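Local coordinates for protein flavin prenyltransferase PAD1, mitochondrial (Aspergillus niger, PDB 6QLG) that probably makes the prenylated flavin cofactor of ferulic acid decarboxylase by joining a dimethylallyl group to the N5 and C6 atoms of reduced FMN, at residues R40-V45 / E69-M74; L55-L60 / S91-L96; I61-L66 / F212-G217; H101-M106 / D140-T145. One frame throughout, in Å; residues are numbered along the deposited sequence.

Interaction 1 (R40-V45 / E69-M74); sequences RRRIVV and ETHLVM
One carboxylate oxygen, Glu69 OE2, takes two side-chain donors at the N-terminal end of the two parallel strands of the first beta-alpha-beta unit in a Rossmann-like flavoprotein sheet. His71 NE2 lies 2.7 Å from Glu69 OE2, nearly in the imidazole plane and on the anti lone pair. Arg42 NE lies 3.1 Å from Glu69 OE2, above the carboxylate plane, closing a salt bridge in which guanidinium and carboxylate are turned 69° apart. The side chains of Arg42 and Glu69 run side by side in the same direction, both extended, Glu69 with CG anti to its backbone N (chi1 177°). The two donors probably keep the carboxylate ionised and fix its rotation.

His71 is itself held from beyond the pair, its ND1 bonded to His101 and its ring stacked with Tyr99, while Arg42 NH1 binds the carbonyl of Arg116. Beneath these groups the backbones of 42-45 and 69-74 run at 18° to each other, joined by five N-H...O=C bonds that start with Glu69 N to Arg41 O at 2.8 Å, nearly along the C=O axis. Arg42, Val44, Glu69 and His71 occupy one face of the sheet; Ile43, Val45, Thr70 and Leu72 occupy the other, where Val45 and Leu72 meet helix 53-65.

Arg40, whose NH1 is bonded to Asn67, crosses Glu69 at about a right angle and lays a guanidinium face over Glu69 CB, 3.7 Å from Arg40 NH2. A water accepts from Arg40 NE and donates a hydrogen bond to Glu69 OE1 at 2.8 Å.

Interaction 2 (L55-L60 / S91-L96); sequences LGIKVL and SNVRAL
Two helices of the flavoprotein domain, 53-65 and 90-95, meet on one side of the parallel sheet through four aliphatic side chains. Ile57 and Leu60 face Val93 and Leu96, and each of the four touches two partners. Ile57 sends its two branches to different neighbours: with CG1 anti to the carbonyl carbon (chi1 -71°), Ile57 CG1 lies 3.9 Å from Val93 CG2, whereas Ile57 CG2 comes within 3.7 Å of Leu96 CD1. Val93 is divided in the same manner. Val93 CG1, anti to the backbone N (chi1 -178°), meets Leu60 CD1 at 3.7 Å, and its CG2 serves Ile57. Both Ile57 and Leu60 cross Val93 at about a right angle, so they meet it at single branches, chiefly the CG1 methylene of Ile57 and the CD1 methyl of Leu60, rather than along whole chains. Leu60 and Leu96 touch closer to their backbones, CB to CB at 4.1 Å, and there the CA atoms of the two segments come nearest, 6.2 Å apart.

No direct hydrogen bond joins the segments. A water instead lies between two carbonyl oxygens, at 2.7 Å from Leu60 O and 2.7 Å from Leu96 O.

Below, Leu60 rests on Val45, Thr70 and Leu72 of the sheet, and Val93 on Met47; Tyr88 touches both Ile57 and Val93. On another side of helix 53-65, Lys58 bridges to Glu198 and Asp202. Apolar helix-to-helix packing over a central parallel sheet is typical of the three-layer alpha-beta-alpha, Rossmann-like fold.

Interaction 3 (I61-L66 / F212-G217); sequences IALRRL and FDLDTG
Apolar contacts carry most of this join between the last turn of helix 53-65 and the loop that follows helix 197-210. Leu63 and Leu214 cross at about a right angle, tip to tip, with Leu63 CD2 lying 3.7 Å from Leu214 CD1. Leu66, the first residue to leave helical backbone angles, spreads its two methyls over the loop. Leu66 CD1 lies between Leu214 CB, at 4.2 Å, and Thr216 CG2, at 4.1 Å, while Leu66 CD2 rests 3.5 Å from the carbonyl oxygen Asp215 O. The methyl of Thr216 also meets Ala62 CB, because CG2 stands anti to the carbonyl carbon (chi1 64°) and OG1 takes the crowded position between N and C.

In the Rossmann-like fold, these two helices pack side by side on one side of the parallel sheet: Ala62, Leu63 and Thr216 all touch Leu209, and both Leu63 and Leu214 reach Ile43 on strand 42-47.

Hydrogen bonding is confined to each segment and its surroundings. A Schellman motif with Asp213 as its C-prime residue, at positive phi, ends helix 197-210. An Asx turn follows, in which Gly217 N donates a hydrogen bond to Asp215 OD1 at 3.0 Å, entering from above the carboxylate plane. That same oxygen is paired with Arg221, so two partners hold the carboxylate. Packing against Arg116 of a second subunit places Asp215 at a subunit boundary.

Interaction 4 (H101-M106 / D140-T145); sequences HNINDM and DLISRT. With FMN (flavin mononucleotide), chain T.
Leu141, in the first turn of helix 141-151, points into the loop 101-106 as Asp140 caps that turn from the N-cap position. With CG anti to the backbone N (chi1 -173°), Leu141 splits its methyls across the loop: Leu141 CD2 lies 3.5 Å from His101 CB, and CD1 sits by the carbonyl of Asp105. Leu141 N, freed from helical bonding at this end, donates to Ile103 O at 3.0 Å, in the carbonyl plane. Asp140 OD1 accepts from Ser143 N at 3.0 Å, the capping bond.

Ile103 and Met106 approach the helix start at different places. Ile103 crosses Ile142 obliquely, Ile103 CD1 lying 3.6 Å from Ile142 CG1. Met106 is bent at chi2 and chi3, which folds SD over the Asp140-Leu141 peptide and brings Met106 CE to 3.5 Å from Arg144 CB. A type I turn from Asn102 to Asp105, with an Asx turn at Asn102, shapes the loop that carries Ile103 and leads to Met106.

Met106 and Arg144 belong to both the FMN and the dimethylallyl diphosphate pockets, at a junction of subunits. The FMN is also hydrogen-bonded to Ser75, Ser126 and Lys128 of a third subunit, and Arg144 forms a salt bridge with Glu162 of that subunit. This pairing probably helps to place the arginine charge near the flavin. The guanidinium lies with one face toward the pyrimidine side of the isoalloxazine, Arg144 NH2 being 3.3 Å from FMN N1.

The four contacts illustrate how a single parallel sheet can organise both a core and a distant subunit boundary. Interaction 1 pairs two neighbouring strands of the sheet; interactions 2 and 3 share helix 53-65, the connection between those two strands, and their centres are about 14 Å apart. Along the chain, interactions 1, 2 and 3 cross one another, whereas interaction 4 opens after interactions 1 and 2 have closed and falls between the two segments of interaction 3. Interaction 4 touches interaction 1 through His71 and His101 but lies about 24 Å, centre to centre, from interaction 3. The sheet thus ties the helical layer to the loop that lines an FMN pocket shared between subunits.

Interaction 1 (R40-V45 / E69-M74)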
# COMPACT_ATOMS: atom_id res chain seq x y z
N ARG B 40 -14.30 -31.37 -28.40
CA ARG B 40 -14.92 -31.33 -27.09
C ARG B 40 -14.18 -30.37 -26.17
O ARG B 40 -12.97 -30.16 -26.30
CB ARG B 40 -14.95 -32.73 -26.46
CG ARG B 40 -15.82 -33.73 -27.20
CD ARG B 40 -16.26 -34.86 -26.28
NE ARG B 40 -15.13 -35.62 -25.76
CZ ARG B 40 -15.14 -36.28 -24.60
NH1 ARG B 40 -16.23 -36.28 -23.85
NH2 ARG B 40 -14.07 -36.95 -24.20
N ARG B 41 -14.92 -29.78 -25.24
CA ARG B 41 -14.32 -28.91 -24.24
C ARG B 41 -13.44 -29.72 -23.30
O ARG B 41 -13.79 -30.84 -22.91
CB ARG B 41 -15.41 -28.18 -23.45
CG ARG B 41 -16.48 -27.54 -24.33
CD ARG B 41 -17.47 -26.72 -23.50
NE ARG B 41 -16.81 -25.94 -22.46
CZ ARG B 41 -17.45 -25.15 -21.60
NH1 ARG B 41 -18.77 -25.04 -21.66
NH2 ARG B 41 -16.77 -24.47 -20.69
N ARG B 42 -12.29 -29.16 -22.94
CA ARG B 42 -11.34 -29.79 -22.04
C ARG B 42 -11.29 -29.02 -20.73
O ARG B 42 -11.16 -27.79 -20.72
CB ARG B 42 -9.93 -29.83 -22.65
CG ARG B 42 -9.77 -30.74 -23.85
CD ARG B 42 -8.53 -30.32 -24.62
NE ARG B 42 -7.96 -31.41 -25.42
CZ ARG B 42 -6.91 -31.26 -26.22
NH1 ARG B 42 -6.31 -30.08 -26.33
NH2 ARG B 42 -6.45 -32.29 -26.91
N ILE B 43 -11.40 -29.75 -19.61
CA ILE B 43 -11.29 -29.16 -18.29
C ILE B 43 -10.31 -30.00 -17.47
O ILE B 43 -10.46 -31.23 -17.39
CB ILE B 43 -12.65 -29.07 -17.58
CG1 ILE B 43 -13.50 -27.97 -18.21
CG2 ILE B 43 -12.46 -28.80 -16.09
CD1 ILE B 43 -14.75 -27.62 -17.42
N VAL B 44 -9.32 -29.35 -16.88
CA VAL B 44 -8.39 -30.03 -15.99
C VAL B 44 -9.01 -30.11 -14.60
O VAL B 44 -9.46 -29.10 -14.05
CB VAL B 44 -7.04 -29.29 -15.94
CG1 VAL B 44 -6.10 -29.97 -14.96
CG2 VAL B 44 -6.42 -29.22 -17.33
N VAL B 45 -9.06 -31.32 -14.05
CA VAL B 45 -9.58 -31.56 -12.71
C VAL B 45 -8.41 -31.98 -11.83
O VAL B 45 -7.80 -33.03 -12.05
CB VAL B 45 -10.68 -32.63 -12.71
CG1 VAL B 45 -11.21 -32.85 -11.30
CG2 VAL B 45 -11.81 -32.24 -13.66
N GLU B 69 -14.25 -33.38 -21.91
CA GLU B 69 -13.03 -34.17 -21.84
C GLU B 69 -12.24 -33.74 -20.61
O GLU B 69 -11.75 -32.61 -20.54
CB GLU B 69 -12.21 -34.00 -23.12
CG GLU B 69 -10.87 -34.73 -23.10
CD GLU B 69 -10.03 -34.42 -24.32
OE1 GLU B 69 -10.55 -34.52 -25.45
OE2 GLU B 69 -8.84 -34.08 -24.15
N THR B 70 -12.11 -34.64 -19.64
CA THR B 70 -11.49 -34.32 -18.36
C THR B 70 -10.05 -34.83 -18.31
O THR B 70 -9.75 -35.94 -18.76
CB THR B 70 -12.28 -34.91 -17.20
OG1 THR B 70 -12.44 -36.32 -17.39
CG2 THR B 70 -13.66 -34.26 -17.11
N HIS B 71 -9.17 -34.01 -17.74
CA HIS B 71 -7.77 -34.36 -17.52
C HIS B 71 -7.51 -34.31 -16.02
O HIS B 71 -7.51 -33.22 -15.43
CB HIS B 71 -6.84 -33.42 -18.28
CG HIS B 71 -6.89 -33.60 -19.77
ND1 HIS B 71 -5.86 -34.16 -20.49
CD2 HIS B 71 -7.86 -33.30 -20.67
CE1 HIS B 71 -6.18 -34.19 -21.77
NE2 HIS B 71 -7.39 -33.68 -21.90
N LEU B 72 -7.31 -35.47 -15.40
CA LEU B 72 -7.23 -35.58 -13.95
C LEU B 72 -5.78 -35.59 -13.50
O LEU B 72 -4.94 -36.29 -14.08
CB LEU B 72 -7.94 -36.85 -13.47
CG LEU B 72 -7.71 -37.23 -12.00
CD1 LEU B 72 -8.44 -36.27 -11.08
CD2 LEU B 72 -8.16 -38.67 -11.74
N VAL B 73 -5.49 -34.82 -12.45
CA VAL B 73 -4.23 -34.90 -11.72
C VAL B 73 -4.57 -35.00 -10.24
O VAL B 73 -5.41 -34.24 -9.74
CB VAL B 73 -3.32 -33.68 -11.97
CG1 VAL B 73 -1.96 -33.90 -11.32
CG2 VAL B 73 -3.16 -33.43 -13.46
N MET B 74 -3.95 -35.96 -9.55
CA MET B 74 -4.17 -36.17 -8.12
C MET B 74 -2.84 -36.03 -7.39
O MET B 74 -1.83 -36.60 -7.82
CB MET B 74 -4.77 -37.55 -7.85
CG MET B 74 -6.14 -37.79 -8.45
SD MET B 74 -6.78 -39.43 -8.00
CE MET B 74 -5.50 -40.47 -8.67
O HOH W 1 -12.85 -35.59 -26.74

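Interaction 2 (L55-L60 / S91-L96)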
# COMPACT_ATOMS: atom_id res chain seq x y z
N LEU B 55 -16.06 -34.37 -3.31
CA LEU B 55 -16.34 -33.22 -4.17
C LEU B 55 -15.66 -33.37 -5.52
O LEU B 55 -16.28 -33.12 -6.56
CB LEU B 55 -15.89 -31.93 -3.48
CG LEU B 55 -16.56 -31.55 -2.16
CD1 LEU B 55 -15.91 -30.31 -1.57
CD2 LEU B 55 -18.05 -31.34 -2.35
N GLY B 56 -14.40 -33.79 -5.54
CA GLY B 56 -13.70 -33.97 -6.80
C GLY B 56 -14.22 -35.17 -7.58
O GLY B 56 -14.31 -35.12 -8.81
N ILE B 57 -14.57 -36.25 -6.88
CA ILE B 57 -15.12 -37.42 -7.56
C ILE B 57 -16.43 -37.07 -8.26
O ILE B 57 -16.65 -37.45 -9.41
CB ILE B 57 -15.31 -38.57 -6.55
CG1 ILE B 57 -13.95 -39.14 -6.12
CG2 ILE B 57 -16.17 -39.68 -7.15
CD1 ILE B 57 -14.00 -39.91 -4.82
N LYS B 58 -17.30 -36.31 -7.58
CA LYS B 58 -18.58 -35.96 -8.18
C LYS B 58 -18.42 -34.94 -9.30
O LYS B 58 -19.26 -34.89 -10.21
CB LYS B 58 -19.54 -35.44 -7.11
CG LYS B 58 -19.97 -36.52 -6.13
CD LYS B 58 -21.36 -36.25 -5.59
CE LYS B 58 -22.13 -37.54 -5.37
NZ LYS B 58 -23.44 -37.52 -6.07
N VAL B 59 -17.36 -34.12 -9.26
CA VAL B 59 -17.10 -33.22 -10.38
C VAL B 59 -16.73 -34.02 -11.63
O VAL B 59 -17.21 -33.73 -12.73
CB VAL B 59 -16.00 -32.21 -10.01
CG1 VAL B 59 -15.40 -31.59 -11.26
CG2 VAL B 59 -16.57 -31.12 -9.10
N LEU B 60 -15.89 -35.05 -11.47
CA LEU B 60 -15.51 -35.88 -12.61
C LEU B 60 -16.72 -36.58 -13.20
O LEU B 60 -16.85 -36.68 -14.43
CB LEU B 60 -14.45 -36.90 -12.18
CG LEU B 60 -13.03 -36.39 -11.96
CD1 LEU B 60 -12.19 -37.45 -11.26
CD2 LEU B 60 -12.39 -35.98 -13.27
N SER B 91 -7.49 -45.81 -8.24
CA SER B 91 -7.68 -46.39 -9.57
C SER B 91 -9.13 -46.25 -10.03
O SER B 91 -9.38 -46.07 -11.23
CB SER B 91 -7.26 -47.86 -9.58
OG SER B 91 -7.95 -48.60 -8.59
N ASN B 92 -10.09 -46.34 -9.10
CA ASN B 92 -11.49 -46.11 -9.46
C ASN B 92 -11.71 -44.67 -9.91
O ASN B 92 -12.47 -44.41 -10.84
CB ASN B 92 -12.40 -46.44 -8.28
CG ASN B 92 -12.29 -47.88 -7.84
OD1 ASN B 92 -12.17 -48.16 -6.64
ND2 ASN B 92 -12.33 -48.80 -8.79
N VAL B 93 -11.06 -43.71 -9.23
CA VAL B 93 -11.22 -42.31 -9.59
C VAL B 93 -10.59 -42.03 -10.95
O VAL B 93 -11.14 -41.28 -11.76
CB VAL B 93 -10.62 -41.41 -8.49
CG1 VAL B 93 -10.83 -39.94 -8.82
CG2 VAL B 93 -11.23 -41.76 -7.14
N ARG B 94 -9.42 -42.63 -11.22
CA ARG B 94 -8.77 -42.42 -12.50
C ARG B 94 -9.62 -42.93 -13.66
O ARG B 94 -9.57 -42.37 -14.76
CB ARG B 94 -7.40 -43.11 -12.51
CG ARG B 94 -6.37 -42.42 -11.63
CD ARG B 94 -4.97 -42.96 -11.88
NE ARG B 94 -4.79 -44.27 -11.28
CZ ARG B 94 -4.16 -44.48 -10.13
NH1 ARG B 94 -3.65 -43.46 -9.45
NH2 ARG B 94 -4.05 -45.71 -9.66
N ALA B 95 -10.41 -43.98 -13.43
CA ALA B 95 -11.29 -44.49 -14.47
C ALA B 95 -12.43 -43.53 -14.79
O ALA B 95 -13.03 -43.63 -15.86
CB ALA B 95 -11.86 -45.85 -14.07
N LEU B 96 -12.73 -42.59 -13.89
CA LEU B 96 -13.76 -41.59 -14.14
C LEU B 96 -13.30 -40.50 -15.11
O LEU B 96 -14.14 -39.73 -15.59
CB LEU B 96 -14.21 -40.93 -12.84
CG LEU B 96 -14.79 -41.81 -11.73
CD1 LEU B 96 -15.02 -40.99 -10.47
CD2 LEU B 96 -16.09 -42.47 -12.19
O HOH W 2 -14.78 -37.14 -16.08

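Interaction 3 (I61-L66 / F212-G217)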
# COMPACT_ATOMS: atom_id res chain seq x y z
N ILE B 61 -17.62 -37.08 -12.35
CA ILE B 61 -18.82 -37.75 -12.84
C ILE B 61 -19.73 -36.77 -13.56
O ILE B 61 -20.28 -37.09 -14.62
CB ILE B 61 -19.54 -38.45 -11.67
CG1 ILE B 61 -18.69 -39.58 -11.11
CG2 ILE B 61 -20.91 -38.96 -12.10
CD1 ILE B 61 -19.17 -40.11 -9.77
N ALA B 62 -19.89 -35.57 -13.01
CA ALA B 62 -20.78 -34.58 -13.62
C ALA B 62 -20.24 -34.10 -14.96
O ALA B 62 -21.01 -33.88 -15.90
CB ALA B 62 -21.00 -33.41 -12.66
N LEU B 63 -18.93 -33.91 -15.06
CA LEU B 63 -18.35 -33.44 -16.32
C LEU B 63 -18.42 -34.52 -17.39
O LEU B 63 -18.62 -34.21 -18.57
CB LEU B 63 -16.90 -33.00 -16.10
CG LEU B 63 -16.68 -31.69 -15.34
CD1 LEU B 63 -15.20 -31.49 -15.06
CD2 LEU B 63 -17.25 -30.51 -16.11
N ARG B 64 -18.23 -35.79 -17.01
CA ARG B 64 -18.40 -36.88 -17.96
C ARG B 64 -19.83 -36.89 -18.51
O ARG B 64 -20.04 -37.05 -19.71
CB ARG B 64 -18.07 -38.21 -17.29
CG ARG B 64 -18.55 -39.44 -18.05
CD ARG B 64 -17.61 -40.62 -17.84
NE ARG B 64 -16.30 -40.37 -18.41
CZ ARG B 64 -15.25 -41.17 -18.26
NH1 ARG B 64 -14.09 -40.86 -18.82
NH2 ARG B 64 -15.36 -42.29 -17.55
N ARG B 65 -20.81 -36.70 -17.62
CA ARG B 65 -22.21 -36.61 -18.04
C ARG B 65 -22.42 -35.49 -19.05
O ARG B 65 -23.30 -35.60 -19.92
CB ARG B 65 -23.10 -36.41 -16.82
CG ARG B 65 -24.48 -37.02 -16.91
CD ARG B 65 -24.98 -37.43 -15.53
NE ARG B 65 -24.32 -38.64 -15.05
CZ ARG B 65 -24.43 -39.12 -13.82
NH1 ARG B 65 -25.18 -38.49 -12.92
NH2 ARG B 65 -23.80 -40.23 -13.48
N LEU B 66 -21.64 -34.42 -18.96
CA LEU B 66 -21.79 -33.25 -19.82
C LEU B 66 -20.90 -33.32 -21.06
O LEU B 66 -20.76 -32.30 -21.75
CB LEU B 66 -21.48 -31.98 -19.03
CG LEU B 66 -22.54 -31.57 -18.00
CD1 LEU B 66 -21.92 -30.73 -16.89
CD2 LEU B 66 -23.68 -30.82 -18.67
N PHE B 212 -17.97 -22.46 -15.23
CA PHE B 212 -17.52 -22.82 -16.57
C PHE B 212 -18.66 -22.79 -17.58
O PHE B 212 -18.53 -23.36 -18.67
CB PHE B 212 -16.87 -24.21 -16.55
CG PHE B 212 -15.69 -24.32 -15.63
CD1 PHE B 212 -14.43 -23.95 -16.06
CD2 PHE B 212 -15.85 -24.78 -14.34
CE1 PHE B 212 -13.34 -24.05 -15.21
CE2 PHE B 212 -14.76 -24.88 -13.48
CZ PHE B 212 -13.51 -24.51 -13.92
N ASP B 213 -19.77 -22.14 -17.23
CA ASP B 213 -20.97 -22.07 -18.07
C ASP B 213 -21.46 -23.47 -18.43
O ASP B 213 -21.70 -23.80 -19.59
CB ASP B 213 -20.72 -21.22 -19.32
CG ASP B 213 -20.24 -19.83 -18.98
OD1 ASP B 213 -20.87 -19.17 -18.12
OD2 ASP B 213 -19.23 -19.38 -19.57
N LEU B 214 -21.61 -24.30 -17.40
CA LEU B 214 -22.10 -25.67 -17.53
C LEU B 214 -23.26 -25.87 -16.57
O LEU B 214 -23.21 -25.44 -15.41
CB LEU B 214 -21.00 -26.69 -17.24
CG LEU B 214 -19.87 -26.80 -18.27
CD1 LEU B 214 -18.68 -27.53 -17.68
CD2 LEU B 214 -20.36 -27.49 -19.54
N ASP B 215 -24.32 -26.51 -17.06
CA ASP B 215 -25.55 -26.72 -16.31
C ASP B 215 -25.74 -28.23 -16.12
O ASP B 215 -26.13 -28.93 -17.05
CB ASP B 215 -26.74 -26.10 -17.03
CG ASP B 215 -28.03 -26.18 -16.23
OD1 ASP B 215 -28.00 -26.66 -15.08
OD2 ASP B 215 -29.08 -25.75 -16.76
N THR B 216 -25.46 -28.72 -14.91
CA THR B 216 -25.67 -30.13 -14.63
C THR B 216 -27.14 -30.51 -14.66
O THR B 216 -27.46 -31.68 -14.89
CB THR B 216 -25.09 -30.52 -13.26
OG1 THR B 216 -25.78 -29.81 -12.23
CG2 THR B 216 -23.60 -30.20 -13.20
N GLY B 217 -28.04 -29.55 -14.44
CA GLY B 217 -29.46 -29.85 -14.35
C GLY B 217 -29.80 -30.84 -13.26
O GLY B 217 -30.87 -31.46 -13.32

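Interaction 4 (H101-M106 / D140-T145)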
# COMPACT_ATOMS: atom_id res chain seq x y z
N HIS B 101 -2.75 -37.62 -15.61
CA HIS B 101 -1.36 -37.22 -15.71
C HIS B 101 -0.69 -37.32 -14.34
O HIS B 101 -1.31 -37.04 -13.31
CB HIS B 101 -1.23 -35.80 -16.25
CG HIS B 101 -2.02 -35.56 -17.51
ND1 HIS B 101 -1.57 -35.93 -18.75
CD2 HIS B 101 -3.23 -34.99 -17.70
CE1 HIS B 101 -2.46 -35.61 -19.66
NE2 HIS B 101 -3.49 -35.04 -19.05
N ASN B 102 0.57 -37.74 -14.35
CA ASN B 102 1.33 -37.92 -13.12
C ASN B 102 1.64 -36.57 -12.49
O ASN B 102 2.05 -35.63 -13.18
CB ASN B 102 2.62 -38.69 -13.42
CG ASN B 102 3.33 -39.16 -12.17
OD1 ASN B 102 3.56 -38.39 -11.23
ND2 ASN B 102 3.71 -40.43 -12.14
N ILE B 103 1.47 -36.48 -11.17
CA ILE B 103 1.70 -35.23 -10.45
C ILE B 103 3.14 -34.74 -10.62
O ILE B 103 3.41 -33.54 -10.58
CB ILE B 103 1.33 -35.41 -8.96
CG1 ILE B 103 1.50 -34.09 -8.19
CG2 ILE B 103 2.17 -36.51 -8.32
CD1 ILE B 103 0.41 -33.10 -8.43
N ASN B 104 4.08 -35.66 -10.82
CA ASN B 104 5.49 -35.31 -10.97
C ASN B 104 5.89 -35.04 -12.41
O ASN B 104 7.04 -34.69 -12.67
CB ASN B 104 6.38 -36.42 -10.40
CG ASN B 104 5.97 -36.85 -9.01
OD1 ASN B 104 5.67 -38.02 -8.77
ND2 ASN B 104 5.96 -35.90 -8.08
N ASP B 105 4.97 -35.19 -13.37
CA ASP B 105 5.31 -35.13 -14.79
C ASP B 105 5.13 -33.69 -15.28
O ASP B 105 4.07 -33.31 -15.78
CB ASP B 105 4.45 -36.11 -15.59
CG ASP B 105 4.79 -36.11 -17.06
OD1 ASP B 105 5.83 -35.53 -17.45
OD2 ASP B 105 4.01 -36.69 -17.85
N MET B 106 6.19 -32.90 -15.15
CA MET B 106 6.17 -31.52 -15.62
C MET B 106 6.21 -31.41 -17.14
O MET B 106 6.13 -30.29 -17.66
CB MET B 106 7.34 -30.75 -15.01
CG MET B 106 7.46 -30.91 -13.50
SD MET B 106 5.92 -30.51 -12.65
CE MET B 106 5.84 -28.75 -12.96
N ASP B 140 4.90 -28.77 -8.90
CA ASP B 140 4.25 -30.00 -9.33
C ASP B 140 3.25 -29.67 -10.43
O ASP B 140 3.04 -28.51 -10.78
CB ASP B 140 3.58 -30.75 -8.16
CG ASP B 140 2.44 -29.97 -7.51
OD1 ASP B 140 1.53 -29.48 -8.21
OD2 ASP B 140 2.44 -29.87 -6.26
N LEU B 141 2.65 -30.72 -11.00
CA LEU B 141 1.82 -30.53 -12.19
C LEU B 141 0.55 -29.75 -11.88
O LEU B 141 0.06 -29.01 -12.74
CB LEU B 141 1.47 -31.87 -12.82
CG LEU B 141 0.75 -31.74 -14.17
CD1 LEU B 141 1.57 -30.89 -15.12
CD2 LEU B 141 0.47 -33.10 -14.77
N ILE B 142 -0.00 -29.90 -10.68
CA ILE B 142 -1.22 -29.16 -10.33
C ILE B 142 -0.93 -27.66 -10.28
O ILE B 142 -1.64 -26.86 -10.89
CB ILE B 142 -1.79 -29.67 -9.00
CG1 ILE B 142 -2.44 -31.05 -9.20
CG2 ILE B 142 -2.81 -28.68 -8.44
CD1 ILE B 142 -2.96 -31.67 -7.92
N SER B 143 0.12 -27.26 -9.56
CA SER B 143 0.41 -25.84 -9.40
C SER B 143 0.92 -25.23 -10.70
O SER B 143 0.60 -24.08 -11.03
CB SER B 143 1.40 -25.62 -8.26
OG SER B 143 2.51 -26.49 -8.36
N ARG B 144 1.71 -25.99 -11.47
CA ARG B 144 2.19 -25.48 -12.75
C ARG B 144 1.05 -25.26 -13.74
O ARG B 144 0.99 -24.23 -14.41
CB ARG B 144 3.24 -26.42 -13.35
CG ARG B 144 3.72 -26.04 -14.75
CD ARG B 144 4.33 -24.64 -14.78
NE ARG B 144 4.78 -24.26 -16.12
CZ ARG B 144 5.10 -23.03 -16.49
NH1 ARG B 144 5.02 -22.03 -15.62
NH2 ARG B 144 5.50 -22.79 -17.73
N THR B 145 0.13 -26.23 -13.83
CA THR B 145 -0.99 -26.08 -14.75
C THR B 145 -1.87 -24.90 -14.36
O THR B 145 -2.33 -24.14 -15.22
CB THR B 145 -1.80 -27.37 -14.82
OG1 THR B 145 -0.93 -28.46 -15.15
CG2 THR B 145 -2.89 -27.27 -15.88
N1 FMN T . 8.61 -23.26 -16.80
C2 FMN T . 8.76 -21.90 -16.96
O2 FMN T . 8.46 -21.15 -16.04
N3 FMN T . 9.25 -21.40 -18.15
C4 FMN T . 9.58 -22.26 -19.18
O4 FMN T . 10.02 -21.82 -20.25
C4A FMN T . 9.43 -23.63 -19.02
N5 FMN T . 9.77 -24.47 -20.05
C5A FMN T . 9.62 -25.84 -19.90
C6 FMN T . 9.97 -26.70 -20.94
C7 FMN T . 9.81 -28.07 -20.77
C7M FMN T . 10.18 -29.00 -21.88
C8 FMN T . 9.32 -28.58 -19.57
C8M FMN T . 9.17 -30.07 -19.41
C9 FMN T . 8.98 -27.72 -18.54
C9A FMN T . 9.13 -26.35 -18.69
N10 FMN T . 8.79 -25.49 -17.66
C10 FMN T . 8.94 -24.13 -17.82
C1' FMN T . 8.25 -26.02 -16.36
C2' FMN T . 9.33 -26.14 -15.29
O2' FMN T . 10.27 -27.10 -15.70
C3' FMN T . 8.69 -26.59 -13.98
O3' FMN T . 7.98 -25.53 -13.38
C4' FMN T . 9.74 -27.08 -13.00
O4' FMN T . 9.12 -27.39 -11.77
C5' FMN T . 10.81 -26.03 -12.71
O5' FMN T . 11.72 -26.58 -11.77
P FMN T . 13.18 -25.96 -11.52
O1P FMN T . 13.69 -26.41 -10.17
O2P FMN T . 14.10 -26.45 -12.62
O3P FMN T . 13.11 -24.45 -11.54